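Local coordinates for protein CzcP cation efflux P1-ATPase (Ralstonia metallidurans, PDB 4U9R) that probably exports zinc from the cell at the expense of ATP and binds two cadmium ions in the N-terminal ferredoxin-like extension present here, at residues L37-D42 / I142-F147; E59-K64 / I74-D79; S100-H105 / E146-R151; A128-I133 / D150-A155. One frame throughout, in Å; residues are numbered along the deposited sequence.

How the contacts relate
Contacts 1 and 3 share E146 and supply three of the four residues of one cadmium site. D42 and E146 of contact 1 join H105 of contact 3, and C44 completes the residues of that site. Contact 2 carries a second cadmium ion, bound by H62, C75 and H77 and covered by the phosphine ligand. The two cadmium ions lie 22.3 Å apart, and the centres of contacts 1 and 2 are about 23 Å apart. Contact 4 holds no metal. Its centre is about 8 Å from that of contact 3. D148 N and G131 O, 2.8 Å apart, link contacts 3 and 4 through the sheet. Contacts 2 and 4 are farthest apart, with centres about 32 Å from each other.

Contact 1 of 4, residues L37-D42 / I142-F147; sequences LPDSSD and IARVEF. With CD (cadmium ion), chain B.
D42 and E146 reach toward each other tip to tip, and a cadmium ion sits where they meet. Their carboxylate planes are turned by only 25°. D42 CG is anti to the backbone N (chi1 175°), and D42 OD1 binds cadmium at 2.1 Å. E146 grips the same ion with both oxygens, OE2 at 2.1 Å and OE1 at a looser 2.6 Å. D42 OD2 and E146 OE1 come within 3.0 Å. Both are acceptors, so the metal charge probably offsets their repulsion. C44 and H105 are the other protein ligands of this cadmium site.

A salt bridge runs from R144, whose side chain is extended from CG to NE. It crosses D39 at about a right angle. R144 NH2 donates to D39 OD1 at 2.9 Å, in a bond bent to 141° at the hydrogen. D39 OD1 lies near the guanidinium plane. It is met on its syn side, but the donor is tilted out of the carboxylate plane. P38 flanks the same guanidinium, its CB 3.8 Å from R144 NH1.

D39 to D42 form a type I beta turn, and D42 is the N-cap of helix 43-53. From that helix R47 hydrogen-bonds E146 OE2. On the sheet side, strand 142-148 runs between strands 103-109 and 132-137, and R144 also packs on E134 and E136 of the latter.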
loop_
_atom_site.group_PDB
_atom_site.type_symbol
_atom_site.label_atom_id
_atom_site.label_comp_id
_atom_site.label_asym_id
_atom_site.label_seq_id
_atom_site.Cartn_x
_atom_site.Cartn_y
_atom_site.Cartn_z
ATOM N N LEU A 37 2.447 4.528 4.028
ATOM C CA LEU A 37 2.867 4.028 2.734
ATOM C C LEU A 37 4.104 4.807 2.294
ATOM O O LEU A 37 4.230 5.995 2.622
ATOM C CB LEU A 37 1.771 4.218 1.688
ATOM C CG LEU A 37 0.384 3.613 1.949
ATOM C CD1 LEU A 37 -0.417 3.657 0.657
ATOM C CD2 LEU A 37 0.471 2.192 2.452
ATOM N N PRO A 38 5.018 4.150 1.550
ATOM C CA PRO A 38 6.142 4.870 0.940
ATOM C C PRO A 38 5.676 5.987 0.016
ATOM O O PRO A 38 6.146 7.121 0.120
ATOM C CB PRO A 38 6.877 3.783 0.134
ATOM C CG PRO A 38 5.967 2.604 0.091
ATOM C CD PRO A 38 5.107 2.699 1.311
ATOM N N ASP A 39 4.756 5.654 -0.882
ATOM C CA ASP A 39 4.141 6.642 -1.761
ATOM C C ASP A 39 2.730 6.182 -2.137
ATOM O O ASP A 39 2.304 5.080 -1.775
ATOM C CB ASP A 39 5.010 6.876 -3.008
ATOM C CG ASP A 39 5.356 5.590 -3.747
ATOM O OD1 ASP A 39 4.551 4.643 -3.737
ATOM O OD2 ASP A 39 6.442 5.522 -4.358
ATOM N N SER A 40 2.026 7.028 -2.875
ATOM C CA SER A 40 0.662 6.750 -3.297
ATOM C C SER A 40 0.600 5.750 -4.453
ATOM O O SER A 40 -0.491 5.408 -4.938
ATOM C CB SER A 40 -0.019 8.049 -3.701
ATOM O OG SER A 40 0.587 8.570 -4.856
ATOM N N SER A 41 1.762 5.283 -4.901
ATOM C CA SER A 41 1.814 4.239 -5.900
ATOM C C SER A 41 1.895 2.841 -5.262
ATOM O O SER A 41 1.782 1.837 -5.970
ATOM C CB SER A 41 3.021 4.483 -6.808
ATOM O OG SER A 41 3.080 5.850 -7.193
ATOM N N ASP A 42 2.080 2.769 -3.938
ATOM C CA ASP A 42 2.096 1.479 -3.214
ATOM C C ASP A 42 0.779 0.766 -3.544
ATOM O O ASP A 42 -0.257 1.413 -3.659
ATOM C CB ASP A 42 2.305 1.715 -1.705
ATOM C CG ASP A 42 2.218 0.418 -0.852
ATOM O OD1 ASP A 42 1.119 -0.059 -0.645
ATOM O OD2 ASP A 42 3.229 -0.114 -0.349
ATOM N N ILE A 142 18.535 0.043 -1.911
ATOM C CA ILE A 142 17.286 0.437 -1.241
ATOM C C ILE A 142 16.236 -0.641 -1.502
ATOM O O ILE A 142 15.830 -0.862 -2.648
ATOM C CB ILE A 142 16.760 1.805 -1.715
ATOM C CG1 ILE A 142 17.663 2.933 -1.202
ATOM C CG2 ILE A 142 15.323 2.024 -1.241
ATOM C CD1 ILE A 142 17.438 3.292 0.256
ATOM N N ALA A 143 15.816 -1.313 -0.428
ATOM C CA ALA A 143 14.846 -2.406 -0.515
ATOM C C ALA A 143 13.425 -1.896 -0.232
ATOM O O ALA A 143 13.159 -1.390 0.858
ATOM C CB ALA A 143 15.215 -3.520 0.463
ATOM N N ARG A 144 12.538 -2.052 -1.220
ATOM C CA ARG A 144 11.113 -1.680 -1.134
ATOM C C ARG A 144 10.268 -2.954 -1.059
ATOM O O ARG A 144 10.014 -3.584 -2.080
ATOM C CB ARG A 144 10.717 -0.873 -2.380
ATOM C CG ARG A 144 9.217 -0.631 -2.570
ATOM C CD ARG A 144 8.877 -0.229 -4.004
ATOM N NE ARG A 144 7.567 0.410 -4.073
ATOM C CZ ARG A 144 7.309 1.652 -3.661
ATOM N NH1 ARG A 144 8.269 2.413 -3.148
ATOM N NH2 ARG A 144 6.080 2.144 -3.757
ATOM N N VAL A 145 9.823 -3.319 0.138
ATOM C CA VAL A 145 9.088 -4.576 0.339
ATOM C C VAL A 145 7.654 -4.313 0.850
ATOM O O VAL A 145 7.350 -3.240 1.397
ATOM C CB VAL A 145 9.871 -5.536 1.282
ATOM C CG1 VAL A 145 10.015 -4.954 2.674
ATOM C CG2 VAL A 145 9.232 -6.910 1.369
ATOM N N GLU A 146 6.774 -5.281 0.621
ATOM C CA GLU A 146 5.421 -5.249 1.153
ATOM C C GLU A 146 5.101 -6.633 1.652
ATOM O O GLU A 146 5.405 -7.609 0.967
ATOM C CB GLU A 146 4.442 -4.833 0.063
ATOM C CG GLU A 146 2.968 -4.934 0.463
ATOM C CD GLU A 146 2.149 -3.773 -0.052
ATOM O OE1 GLU A 146 2.675 -2.972 -0.843
ATOM O OE2 GLU A 146 0.985 -3.653 0.363
ATOM N N PHE A 147 4.499 -6.731 2.834
ATOM C CA PHE A 147 4.309 -8.030 3.462
ATOM C C PHE A 147 3.018 -8.226 4.253
ATOM O O PHE A 147 2.408 -7.275 4.730
ATOM C CB PHE A 147 5.508 -8.353 4.367
ATOM C CG PHE A 147 5.820 -7.293 5.381
ATOM C CD1 PHE A 147 6.556 -6.182 5.026
ATOM C CD2 PHE A 147 5.415 -7.427 6.699
ATOM C CE1 PHE A 147 6.866 -5.213 5.958
ATOM C CE2 PHE A 147 5.711 -6.458 7.646
ATOM C CZ PHE A 147 6.439 -5.347 7.273
HETATM CD CD CD B . 1.131 -1.582 0.806
#

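Contact 2 of 4, residues E59-K64 / I74-D79; sequences EAAHIK and ICVHYD. With CD (cadmium ion), chain C; TCE (3,3',3''-phosphanetriyltripropanoic acid), chain D.
H62, C75 and H77 bind one cadmium ion from the same face of a beta hairpin. H62 NE2 and H77 NE2 each lie 2.2 Å from the metal, and C75 SG lies 2.5 Å from it. The phosphorus P of the phosphine ligand is 2.7 Å from cadmium, consistent with a fourth ligand. The two imidazole planes stand at 74°, with NE2 of each turned to the ion.

Each ring is backed by a small neighbour. C75 CB lies over the H62 ring face, 4.2 Å from its centroid. A60 CB lies over the H77 ring, 4.2 Å from the centroid there. K64, bent along its chain, packs its CE 3.6 Å from C5 on a carbon arm of the phosphine. K25 and R27 complete the pocket.

H62 and C75 form an antiparallel hydrogen-bonded pair, and so do A60 and H77. This pairing puts all three metal ligands on one face of the hairpin. H77 O accepts from both E59 N, at 2.7 Å, and A60 N, which reach it from the same face of its carbonyl plane. E59 and A60 thus face H77 together, a classic beta bulge next to the site.

On the reverse face, A61, I63, I74 and V76 point away from the metal. They pack on L49 and V45 of helix 43-53 and on V92 of helix 85-102. Strand 24-29 flanks strand 73-78 on its other side.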
loop_
_atom_site.group_PDB
_atom_site.type_symbol
_atom_site.label_atom_id
_atom_site.label_comp_id
_atom_site.label_asym_id
_atom_site.label_seq_id
_atom_site.Cartn_x
_atom_site.Cartn_y
_atom_site.Cartn_z
ATOM N N GLU A 59 -20.066 4.573 -7.858
ATOM C CA GLU A 59 -20.076 4.938 -9.263
ATOM C C GLU A 59 -18.677 5.143 -9.805
ATOM O O GLU A 59 -18.420 4.996 -11.007
ATOM C CB GLU A 59 -20.912 6.215 -9.458
ATOM C CG GLU A 59 -22.392 6.011 -9.186
ATOM C CD GLU A 59 -23.074 5.178 -10.271
ATOM O OE1 GLU A 59 -22.788 5.421 -11.465
ATOM O OE2 GLU A 59 -23.888 4.275 -9.932
ATOM N N ALA A 60 -17.763 5.491 -8.923
ATOM C CA ALA A 60 -16.366 5.561 -9.279
ATOM C C ALA A 60 -15.525 5.734 -8.052
ATOM O O ALA A 60 -15.992 6.151 -6.966
ATOM C CB ALA A 60 -16.108 6.728 -10.227
ATOM N N ALA A 61 -14.268 5.419 -8.228
ATOM C CA ALA A 61 -13.291 5.633 -7.220
ATOM C C ALA A 61 -11.940 5.808 -7.903
ATOM O O ALA A 61 -11.591 5.048 -8.829
ATOM C CB ALA A 61 -13.284 4.449 -6.260
ATOM N N HIS A 62 -11.180 6.809 -7.462
ATOM C CA HIS A 62 -9.902 7.112 -8.098
ATOM C C HIS A 62 -9.072 8.020 -7.200
ATOM O O HIS A 62 -9.573 8.610 -6.194
ATOM C CB HIS A 62 -10.120 7.744 -9.498
ATOM C CG HIS A 62 -10.850 9.053 -9.470
ATOM N ND1 HIS A 62 -10.220 10.261 -9.669
ATOM C CD2 HIS A 62 -12.150 9.345 -9.226
ATOM C CE1 HIS A 62 -11.106 11.238 -9.570
ATOM N NE2 HIS A 62 -12.285 10.709 -9.308
ATOM N N ILE A 63 -7.795 8.088 -7.519
ATOM C CA ILE A 63 -6.846 8.924 -6.807
ATOM C C ILE A 63 -6.837 10.304 -7.416
ATOM O O ILE A 63 -6.985 10.441 -8.627
ATOM C CB ILE A 63 -5.424 8.351 -6.905
ATOM C CG1 ILE A 63 -5.390 6.935 -6.368
ATOM C CG2 ILE A 63 -4.411 9.183 -6.127
ATOM C CD1 ILE A 63 -5.026 5.935 -7.451
ATOM N N LYS A 64 -6.702 11.318 -6.560
ATOM C CA LYS A 64 -6.450 12.724 -6.943
ATOM C C LYS A 64 -5.058 13.070 -6.455
ATOM O O LYS A 64 -4.807 13.149 -5.240
ATOM C CB LYS A 64 -7.414 13.663 -6.245
ATOM C CG LYS A 64 -8.867 13.245 -6.360
ATOM C CD LYS A 64 -9.507 13.866 -7.562
ATOM C CE LYS A 64 -9.743 15.341 -7.311
ATOM N NZ LYS A 64 -9.253 16.091 -8.486
ATOM N N ILE A 74 -8.248 10.193 -2.153
ATOM C CA ILE A 74 -9.148 9.372 -2.955
ATOM C C ILE A 74 -10.445 10.083 -3.039
ATOM O O ILE A 74 -10.893 10.697 -2.064
ATOM C CB ILE A 74 -9.345 7.931 -2.464
ATOM C CG1 ILE A 74 -9.916 7.866 -1.080
ATOM C CG2 ILE A 74 -8.007 7.186 -2.467
ATOM C CD1 ILE A 74 -10.607 6.539 -0.883
ATOM N N CYS A 75 -11.037 9.982 -4.213
ATOM C CA CYS A 75 -12.286 10.548 -4.492
ATOM C C CYS A 75 -13.201 9.398 -4.878
ATOM O O CYS A 75 -12.872 8.574 -5.734
ATOM C CB CYS A 75 -12.117 11.596 -5.592
ATOM S SG CYS A 75 -13.646 12.452 -6.026
ATOM N N VAL A 76 -14.367 9.346 -4.236
ATOM C CA VAL A 76 -15.325 8.313 -4.464
ATOM C C VAL A 76 -16.625 8.970 -4.864
ATOM O O VAL A 76 -17.100 9.850 -4.181
ATOM C CB VAL A 76 -15.549 7.492 -3.182
ATOM C CG1 VAL A 76 -16.618 6.423 -3.373
ATOM C CG2 VAL A 76 -14.277 6.790 -2.759
ATOM N N HIS A 77 -17.185 8.530 -5.983
ATOM C CA HIS A 77 -18.440 8.984 -6.452
ATOM C C HIS A 77 -19.481 7.913 -6.119
ATOM O O HIS A 77 -19.273 6.718 -6.331
ATOM C CB HIS A 77 -18.419 9.170 -7.970
ATOM C CG HIS A 77 -17.320 10.065 -8.485
ATOM N ND1 HIS A 77 -17.331 10.532 -9.784
ATOM C CD2 HIS A 77 -16.163 10.523 -7.938
ATOM C CE1 HIS A 77 -16.261 11.280 -10.000
ATOM N NE2 HIS A 77 -15.542 11.313 -8.894
ATOM N N TYR A 78 -20.604 8.350 -5.583
ATOM C CA TYR A 78 -21.654 7.456 -5.236
ATOM C C TYR A 78 -23.021 8.019 -5.672
ATOM O O TYR A 78 -23.198 9.238 -5.921
ATOM C CB TYR A 78 -21.604 7.157 -3.740
ATOM C CG TYR A 78 -21.934 8.339 -2.872
ATOM C CD1 TYR A 78 -20.963 9.305 -2.594
ATOM C CD2 TYR A 78 -23.223 8.505 -2.337
ATOM C CE1 TYR A 78 -21.260 10.399 -1.810
ATOM C CE2 TYR A 78 -23.527 9.604 -1.544
ATOM C CZ TYR A 78 -22.522 10.547 -1.299
ATOM O OH TYR A 78 -22.755 11.634 -0.545
ATOM N N ASP A 79 -23.963 7.096 -5.775
ATOM C CA ASP A 79 -25.373 7.362 -6.045
ATOM C C ASP A 79 -26.113 7.442 -4.714
ATOM O O ASP A 79 -26.353 6.415 -4.071
ATOM C CB ASP A 79 -25.918 6.177 -6.861
ATOM C CG ASP A 79 -27.388 6.315 -7.210
ATOM O OD1 ASP A 79 -28.030 7.313 -6.804
ATOM O OD2 ASP A 79 -27.889 5.409 -7.909
HETATM CD CD CD C . -13.640 12.285 -8.527
HETATM O O16 TCE D . -12.066 19.560 -10.087
HETATM C C14 TCE D . -12.305 18.761 -9.154
HETATM O O15 TCE D . -12.801 19.091 -8.054
HETATM C C5 TCE D . -11.976 17.295 -9.364
HETATM C C2 TCE D . -13.191 16.430 -9.601
HETATM P P TCE D . -12.870 14.625 -9.687
HETATM C C3 TCE D . -11.435 14.503 -10.824
HETATM C C6 TCE D . -11.742 13.512 -11.938
HETATM C C8 TCE D . -11.280 13.976 -13.306
HETATM O O10 TCE D . -10.622 13.169 -14.000
HETATM O O9 TCE D . -11.579 15.137 -13.669
HETATM C C1 TCE D . -14.269 13.993 -10.694
HETATM C C4 TCE D . -14.335 14.844 -11.959
HETATM C C11 TCE D . -14.850 14.091 -13.171
HETATM O O12 TCE D . -15.887 13.401 -13.042
HETATM O O13 TCE D . -14.206 14.201 -14.239
#

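Contact 3 of 4, residues S100-H105 / E146-R151; sequences SSRFGH and EFDNDR. With CD (cadmium ion), chain B.
G104 and F147 form an antiparallel hydrogen-bonded pair, N to O both ways, where strand 103-109 starts beside the end of strand 142-148, the two short segments running at 144°. One face of the F147 ring covers the G104 backbone. Its CE1 is 3.3 Å from G104 C, and G104 CA sits over the ring face. With no side chain on G104, the ring rests directly on the main chain.

Past the strand end, N149 closes the helix-to-strand corner. N149 N donates to R102 O. N149 ND2 donates to S101 O at 3.1 Å, an almost straight bond (175°) that reaches the oxygen from above its carbonyl plane.

R102, D148 and D150 form a salt-bridge network. R102 CG is anti to the backbone N (chi1 177°), and the chain stays extended to NE. The guanidinium thus comes back to the acidic pair, although CB points away from it. R102 NH1 makes a salt bridge to D150 OD2 at 2.7 Å, at the guanidinium edge. D148 lies over a guanidinium face, its OD1 3.0 Å from R102 NH1. That oxygen is well out of the plane, so no N-H points at it and the pairing is one of charge. D148 OD1 also accepts from D150 N at 2.9 Å, an Asx turn.

On the metal side, H105 and E146 lie side by side. H105 NE2 binds cadmium at 2.2 Å, and the E146 carboxylate stands at the edge of its ring. F103 makes a cation-pi contact with R47, the arginine that holds E146. The contact thus puts one cadmium ligand on each of two adjacent strands, while R102 probably offsets part of the negative charge of D148 and D150.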
loop_
_atom_site.group_PDB
_atom_site.type_symbol
_atom_site.label_atom_id
_atom_site.label_comp_id
_atom_site.label_asym_id
_atom_site.label_seq_id
_atom_site.Cartn_x
_atom_site.Cartn_y
_atom_site.Cartn_z
ATOM N N SER A 100 -4.805 -1.462 5.787
ATOM C CA SER A 100 -3.753 -0.859 6.558
ATOM C C SER A 100 -3.201 -1.757 7.682
ATOM O O SER A 100 -1.998 -1.731 7.960
ATOM C CB SER A 100 -4.271 0.421 7.185
ATOM O OG SER A 100 -3.246 1.093 7.874
ATOM N N SER A 101 -4.070 -2.526 8.335
ATOM C CA SER A 101 -3.640 -3.379 9.438
ATOM C C SER A 101 -2.996 -4.662 8.926
ATOM O O SER A 101 -2.171 -5.272 9.602
ATOM C CB SER A 101 -4.829 -3.749 10.290
ATOM O OG SER A 101 -5.613 -4.750 9.665
ATOM N N ARG A 102 -3.407 -5.063 7.726
ATOM C CA ARG A 102 -3.036 -6.335 7.173
ATOM C C ARG A 102 -1.692 -6.300 6.466
ATOM O O ARG A 102 -0.963 -7.278 6.548
ATOM C CB ARG A 102 -4.125 -6.846 6.228
ATOM C CG ARG A 102 -3.769 -8.159 5.558
ATOM C CD ARG A 102 -4.998 -8.998 5.260
ATOM N NE ARG A 102 -4.645 -10.222 4.548
ATOM C CZ ARG A 102 -4.032 -11.269 5.097
ATOM N NH1 ARG A 102 -3.691 -11.265 6.386
ATOM N NH2 ARG A 102 -3.755 -12.331 4.350
ATOM N N PHE A 103 -1.368 -5.196 5.783
ATOM C CA PHE A 103 -0.143 -5.103 4.976
ATOM C C PHE A 103 0.886 -4.157 5.519
ATOM O O PHE A 103 0.622 -2.961 5.655
ATOM C CB PHE A 103 -0.451 -4.690 3.540
ATOM C CG PHE A 103 -1.358 -5.641 2.852
ATOM C CD1 PHE A 103 -0.859 -6.790 2.276
ATOM C CD2 PHE A 103 -2.727 -5.408 2.816
ATOM C CE1 PHE A 103 -1.710 -7.697 1.663
ATOM C CE2 PHE A 103 -3.571 -6.298 2.196
ATOM C CZ PHE A 103 -3.067 -7.448 1.623
ATOM N N GLY A 104 2.081 -4.704 5.768
ATOM C CA GLY A 104 3.208 -3.949 6.286
ATOM C C GLY A 104 4.125 -3.508 5.173
ATOM O O GLY A 104 4.075 -4.041 4.064
ATOM N N HIS A 105 4.941 -2.503 5.473
ATOM C CA HIS A 105 5.985 -2.031 4.571
ATOM C C HIS A 105 7.217 -1.611 5.369
ATOM O O HIS A 105 7.104 -0.980 6.420
ATOM C CB HIS A 105 5.517 -0.833 3.761
ATOM C CG HIS A 105 4.049 -0.824 3.508
ATOM N ND1 HIS A 105 3.151 -0.278 4.400
ATOM C CD2 HIS A 105 3.317 -1.320 2.487
ATOM C CE1 HIS A 105 1.929 -0.433 3.935
ATOM N NE2 HIS A 105 2.003 -1.062 2.775
ATOM N N GLU A 146 6.774 -5.281 0.621
ATOM C CA GLU A 146 5.421 -5.249 1.153
ATOM C C GLU A 146 5.101 -6.633 1.652
ATOM O O GLU A 146 5.405 -7.609 0.967
ATOM C CB GLU A 146 4.442 -4.833 0.063
ATOM C CG GLU A 146 2.968 -4.934 0.463
ATOM C CD GLU A 146 2.149 -3.773 -0.052
ATOM O OE1 GLU A 146 2.675 -2.972 -0.843
ATOM O OE2 GLU A 146 0.985 -3.653 0.363
ATOM N N PHE A 147 4.499 -6.731 2.834
ATOM C CA PHE A 147 4.309 -8.030 3.462
ATOM C C PHE A 147 3.018 -8.226 4.253
ATOM O O PHE A 147 2.408 -7.275 4.730
ATOM C CB PHE A 147 5.508 -8.353 4.367
ATOM C CG PHE A 147 5.820 -7.293 5.381
ATOM C CD1 PHE A 147 6.556 -6.182 5.026
ATOM C CD2 PHE A 147 5.415 -7.427 6.699
ATOM C CE1 PHE A 147 6.866 -5.213 5.958
ATOM C CE2 PHE A 147 5.711 -6.458 7.646
ATOM C CZ PHE A 147 6.439 -5.347 7.273
ATOM N N ASP A 148 2.653 -9.501 4.402
ATOM C CA ASP A 148 1.454 -9.936 5.095
ATOM C C ASP A 148 1.740 -10.087 6.596
ATOM O O ASP A 148 2.375 -11.049 7.028
ATOM C CB ASP A 148 0.959 -11.258 4.475
ATOM C CG ASP A 148 -0.250 -11.851 5.197
ATOM O OD1 ASP A 148 -0.659 -11.334 6.259
ATOM O OD2 ASP A 148 -0.784 -12.861 4.695
ATOM N N ASN A 149 1.241 -9.126 7.375
ATOM C CA ASN A 149 1.461 -9.047 8.820
ATOM C C ASN A 149 0.979 -10.236 9.648
ATOM O O ASN A 149 1.320 -10.333 10.828
ATOM C CB ASN A 149 0.787 -7.788 9.378
ATOM C CG ASN A 149 1.562 -6.523 9.087
ATOM O OD1 ASN A 149 2.770 -6.556 8.866
ATOM N ND2 ASN A 149 0.869 -5.389 9.109
ATOM N N ASP A 150 0.149 -11.098 9.068
ATOM C CA ASP A 150 -0.324 -12.285 9.774
ATOM C C ASP A 150 0.630 -13.463 9.565
ATOM O O ASP A 150 0.608 -14.424 10.338
ATOM C CB ASP A 150 -1.755 -12.661 9.344
ATOM C CG ASP A 150 -2.809 -11.659 9.834
ATOM O OD1 ASP A 150 -2.725 -11.199 10.996
ATOM O OD2 ASP A 150 -3.731 -11.341 9.055
ATOM N N ARG A 151 1.464 -13.387 8.527
ATOM C CA ARG A 151 2.465 -14.423 8.259
ATOM C C ARG A 151 3.857 -14.032 8.754
ATOM O O ARG A 151 4.583 -14.880 9.273
ATOM C CB ARG A 151 2.507 -14.770 6.766
ATOM C CG ARG A 151 1.532 -15.869 6.358
ATOM C CD ARG A 151 1.166 -15.764 4.885
ATOM N NE ARG A 151 0.645 -17.020 4.338
ATOM C CZ ARG A 151 1.311 -17.853 3.533
ATOM N NH1 ARG A 151 2.558 -17.599 3.144
ATOM N NH2 ARG A 151 0.716 -18.965 3.105
HETATM CD CD CD B . 1.131 -1.582 0.806
#

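Contact 4 of 4, residues A128-I133 / D150-A155; sequences ALPGVI and DRISAA
I152 packs against G131 in the type I beta turn from L129 to V132, within the ferredoxin-like part of the chain that carries strands 132-137 and 142-148. This is the tight half of the contact. I152 CG1, anti to the carbonyl carbon (chi1 -68°), lies 3.3 Å from G131 N and 3.4 Å from G131 CA. G131 is buried, and the isoleucine packs directly on its bare backbone. G131 also bonds through its backbone to D148, which ties the turn to strand 142-148.

The packing is looser on P130, which is exposed. Its ring crosses the I152 side chain obliquely, and CB, CG and CD of P130 all lie about 4.1 Å from I152 CD1. S153, next along, is the N-cap of helix 154-162. The contact therefore lies between the turn and the lead-in to that helix.

R151 reaches over the turn from its solvent side. The R151 chain is extended from CG to NE, and CB rests 3.9 Å from G131 CA. At the outer edge R151 NH1 donates to P130 O at 2.7 Å, nearly along the C=O axis but bent to 134° at the hydrogen.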
loop_
_atom_site.group_PDB
_atom_site.type_symbol
_atom_site.label_atom_id
_atom_site.label_comp_id
_atom_site.label_asym_id
_atom_site.label_seq_id
_atom_site.Cartn_x
_atom_site.Cartn_y
_atom_site.Cartn_z
ATOM N N ALA A 128 10.888 -14.989 -1.736
ATOM C CA ALA A 128 10.770 -16.383 -1.298
ATOM C C ALA A 128 10.524 -16.563 0.204
ATOM O O ALA A 128 10.192 -17.669 0.644
ATOM C CB ALA A 128 12.005 -17.164 -1.718
ATOM N N LEU A 129 10.682 -15.498 0.990
ATOM C CA LEU A 129 10.382 -15.556 2.426
ATOM C C LEU A 129 8.874 -15.754 2.653
ATOM O O LEU A 129 8.065 -15.327 1.828
ATOM C CB LEU A 129 10.852 -14.281 3.124
ATOM C CG LEU A 129 12.354 -14.009 3.079
ATOM C CD1 LEU A 129 12.656 -12.543 3.348
ATOM C CD2 LEU A 129 13.083 -14.904 4.065
ATOM N N PRO A 130 8.492 -16.374 3.789
ATOM C CA PRO A 130 7.123 -16.881 3.965
ATOM C C PRO A 130 5.967 -15.857 3.899
ATOM O O PRO A 130 4.827 -16.271 3.672
ATOM C CB PRO A 130 7.163 -17.537 5.360
ATOM C CG PRO A 130 8.606 -17.703 5.693
ATOM C CD PRO A 130 9.296 -16.565 5.012
ATOM N N GLY A 131 6.237 -14.560 4.085
ATOM C CA GLY A 131 5.160 -13.551 4.163
ATOM C C GLY A 131 5.253 -12.353 3.228
ATOM O O GLY A 131 4.507 -11.384 3.373
ATOM N N VAL A 132 6.150 -12.419 2.257
ATOM C CA VAL A 132 6.403 -11.289 1.378
ATOM C C VAL A 132 5.499 -11.345 0.147
ATOM O O VAL A 132 5.229 -12.426 -0.378
ATOM C CB VAL A 132 7.887 -11.257 0.956
ATOM C CG1 VAL A 132 8.131 -10.243 -0.150
ATOM C CG2 VAL A 132 8.759 -10.955 2.163
ATOM N N ILE A 133 5.061 -10.168 -0.311
ATOM C CA ILE A 133 4.157 -10.040 -1.452
ATOM C C ILE A 133 4.847 -9.414 -2.653
ATOM O O ILE A 133 4.867 -9.995 -3.729
ATOM C CB ILE A 133 2.933 -9.171 -1.076
ATOM C CG1 ILE A 133 2.103 -9.872 0.002
ATOM C CG2 ILE A 133 2.061 -8.885 -2.298
ATOM C CD1 ILE A 133 1.317 -8.916 0.869
ATOM N N ASP A 150 0.149 -11.098 9.068
ATOM C CA ASP A 150 -0.324 -12.285 9.774
ATOM C C ASP A 150 0.630 -13.463 9.565
ATOM O O ASP A 150 0.608 -14.424 10.338
ATOM C CB ASP A 150 -1.755 -12.661 9.344
ATOM C CG ASP A 150 -2.809 -11.659 9.834
ATOM O OD1 ASP A 150 -2.725 -11.199 10.996
ATOM O OD2 ASP A 150 -3.731 -11.341 9.055
ATOM N N ARG A 151 1.464 -13.387 8.527
ATOM C CA ARG A 151 2.465 -14.423 8.259
ATOM C C ARG A 151 3.857 -14.032 8.754
ATOM O O ARG A 151 4.583 -14.880 9.273
ATOM C CB ARG A 151 2.507 -14.770 6.766
ATOM C CG ARG A 151 1.532 -15.869 6.358
ATOM C CD ARG A 151 1.166 -15.764 4.885
ATOM N NE ARG A 151 0.645 -17.020 4.338
ATOM C CZ ARG A 151 1.311 -17.853 3.533
ATOM N NH1 ARG A 151 2.558 -17.599 3.144
ATOM N NH2 ARG A 151 0.716 -18.965 3.105
ATOM N N ILE A 152 4.227 -12.763 8.595
ATOM C CA ILE A 152 5.585 -12.297 8.904
ATOM C C ILE A 152 5.531 -10.863 9.436
ATOM O O ILE A 152 4.549 -10.157 9.215
ATOM C CB ILE A 152 6.478 -12.378 7.634
ATOM C CG1 ILE A 152 6.734 -13.839 7.219
ATOM C CG2 ILE A 152 7.823 -11.686 7.814
ATOM C CD1 ILE A 152 7.540 -14.673 8.201
ATOM N N SER A 153 6.565 -10.456 10.169
ATOM C CA SER A 153 6.750 -9.058 10.568
ATOM C C SER A 153 8.037 -8.495 9.954
ATOM O O SER A 153 8.773 -9.209 9.284
ATOM C CB SER A 153 6.794 -8.933 12.098
ATOM O OG SER A 153 7.956 -9.546 12.637
ATOM N N ALA A 154 8.300 -7.216 10.197
ATOM C CA ALA A 154 9.520 -6.565 9.725
ATOM C C ALA A 154 10.767 -7.024 10.503
ATOM O O ALA A 154 11.869 -7.072 9.943
ATOM C CB ALA A 154 9.374 -5.053 9.808
ATOM N N ALA A 155 10.600 -7.354 11.783
ATOM C CA ALA A 155 11.698 -7.893 12.586
ATOM C C ALA A 155 12.168 -9.198 11.965
ATOM O O ALA A 155 13.360 -9.401 11.783
ATOM C CB ALA A 155 11.265 -8.103 14.029
#